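Local coordinates for protein leucyl-tRNA synthetase subunit alpha (Aquifex aeolicus, PDB 3PZ5) that probably hydrolyses mischarged tRNA(Leu) as the isolated CP1 editing domain of a leucyl-tRNA synthetase, the enzyme that joins leucine to its tRNA, at residues V69-F72 and V73-M76. The protein carries 1 engineered substitution. Sequence-based numbering, arbitrary orientation.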
loop_
_atom_site.group_PDB
_atom_site.type_symbol
_atom_site.label_atom_id
_atom_site.label_comp_id
_atom_site.label_asym_id
_atom_site.label_seq_id
_atom_site.Cartn_x
_atom_site.Cartn_y
_atom_site.Cartn_z
ATOM N N VAL A 69 -15.291 10.393 -6.015
ATOM C CA VAL A 69 -14.752 9.717 -4.835
ATOM C C VAL A 69 -15.812 9.600 -3.730
ATOM O O VAL A 69 -15.970 8.539 -3.123
ATOM C CB VAL A 69 -13.470 10.419 -4.311
ATOM C CG1 VAL A 69 -13.038 9.843 -2.975
ATOM C CG2 VAL A 69 -12.341 10.293 -5.328
ATOM N N GLU A 70 -16.540 10.690 -3.493
ATOM C CA GLU A 70 -17.674 10.696 -2.567
ATOM C C GLU A 70 -18.740 9.651 -2.960
ATOM O O GLU A 70 -19.354 9.034 -2.090
ATOM C CB GLU A 70 -18.277 12.107 -2.471
ATOM C CG GLU A 70 -19.300 12.320 -1.337
ATOM C CD GLU A 70 -18.682 12.750 0.008
ATOM O OE1 GLU A 70 -17.461 13.032 0.070
ATOM O OE2 GLU A 70 -19.436 12.814 1.013
ATOM N N ASN A 71 -18.937 9.447 -4.265
ATOM C CA ASN A 71 -19.842 8.410 -4.775
ATOM C C ASN A 71 -19.365 6.991 -4.493
ATOM O O ASN A 71 -20.173 6.094 -4.239
ATOM C CB ASN A 71 -20.071 8.573 -6.278
ATOM C CG ASN A 71 -21.224 9.506 -6.599
ATOM O OD1 ASN A 71 -21.653 10.307 -5.762
ATOM N ND2 ASN A 71 -21.737 9.406 -7.821
ATOM N N PHE A 72 -18.050 6.797 -4.560
ATOM C CA PHE A 72 -17.429 5.515 -4.246
ATOM C C PHE A 72 -17.622 5.179 -2.767
ATOM O O PHE A 72 -18.087 4.091 -2.436
ATOM C CB PHE A 72 -15.939 5.540 -4.632
ATOM C CG PHE A 72 -15.155 4.341 -4.159
ATOM C CD1 PHE A 72 -15.210 3.135 -4.851
ATOM C CD2 PHE A 72 -14.346 4.425 -3.031
ATOM C CE1 PHE A 72 -14.475 2.029 -4.419
ATOM C CE2 PHE A 72 -13.612 3.321 -2.592
ATOM C CZ PHE A 72 -13.679 2.125 -3.286
ATOM N N VAL A 73 -17.279 6.129 -1.898
ATOM C CA VAL A 73 -17.412 5.976 -0.444
ATOM C C VAL A 73 -18.846 5.636 -0.045
ATOM O O VAL A 73 -19.075 4.656 0.666
ATOM C CB VAL A 73 -16.932 7.248 0.306
ATOM C CG1 VAL A 73 -17.244 7.166 1.800
ATOM C CG2 VAL A 73 -15.443 7.464 0.081
ATOM N N GLU A 74 -19.790 6.449 -0.523
ATOM C CA GLU A 74 -21.229 6.263 -0.288
ATOM C C GLU A 74 -21.731 4.870 -0.692
ATOM O O GLU A 74 -22.433 4.216 0.077
ATOM C CB GLU A 74 -22.031 7.395 -0.967
ATOM C CG GLU A 74 -23.433 7.041 -1.501
ATOM C CD GLU A 74 -23.484 6.954 -3.029
ATOM O OE1 GLU A 74 -23.291 7.997 -3.697
ATOM O OE2 GLU A 74 -23.730 5.849 -3.567
ATOM N N LYS A 75 -21.349 4.426 -1.888
ATOM C CA LYS A 75 -21.726 3.111 -2.401
ATOM C C LYS A 75 -21.126 1.986 -1.551
ATOM O O LYS A 75 -21.772 0.966 -1.297
ATOM C CB LYS A 75 -21.277 2.982 -3.858
ATOM C CG LYS A 75 -21.451 1.602 -4.474
ATOM C CD LYS A 75 -20.641 1.473 -5.753
ATOM C CE LYS A 75 -20.698 0.058 -6.312
ATOM N NZ LYS A 75 -19.948 -0.069 -7.595
ATOM N N MET A 76 -19.892 2.197 -1.105
ATOM C CA MET A 76 -19.130 1.184 -0.386
ATOM C C MET A 76 -19.563 1.047 1.077
ATOM O O MET A 76 -19.337 0.007 1.698
ATOM C CB MET A 76 -17.638 1.510 -0.486
ATOM C CG MET A 76 -16.726 0.315 -0.718
ATOM S SD MET A 76 -17.037 -0.691 -2.190
ATOM C CE MET A 76 -17.193 0.523 -3.494
#
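A Met-aromatic contact between F72 and M76, one helical turn apart, marks the buried face of helix 66-78 in the CP1 editing domain. M76 SD lies 5.0 Å from the centroid of the F72 ring and 36° off its normal, an oblique approach. The methyl comes nearer, with M76 CE 3.2 Å from F72 CE1 and 3.5 Å from F72 CD1, so it meets the ring obliquely at these two carbons. Two bends in the methionine chain, at chi2 (58°) and again at chi3, fold CE back over the preceding turn. The F72 side chain also touches P46 and V93; an alanine here would probably leave the M76 methyl without its aromatic partner and open a gap against these two residues. The backbone carries the i to i+4 hydrogen bonds of the helix: M76 N donates to F72 O at 2.9 Å with an N-H...O angle of 144°, whereas the bond from V73 N to V69 O (3.0 Å) is nearly straight. On the solvent side, N71 and E74 lie alongside each other and point the same way, N71 OD1 3.5 Å from E74 OE1, their amide and carboxylate planes steeply inclined, while the extended K75 chain carries NZ to a salt bridge with E91. V69 continues the inner face, meeting V93, L95 and A55. The pattern is that of an amphipathic alpha-helix whose inner face packs on strand 92-100 and helix 50-60.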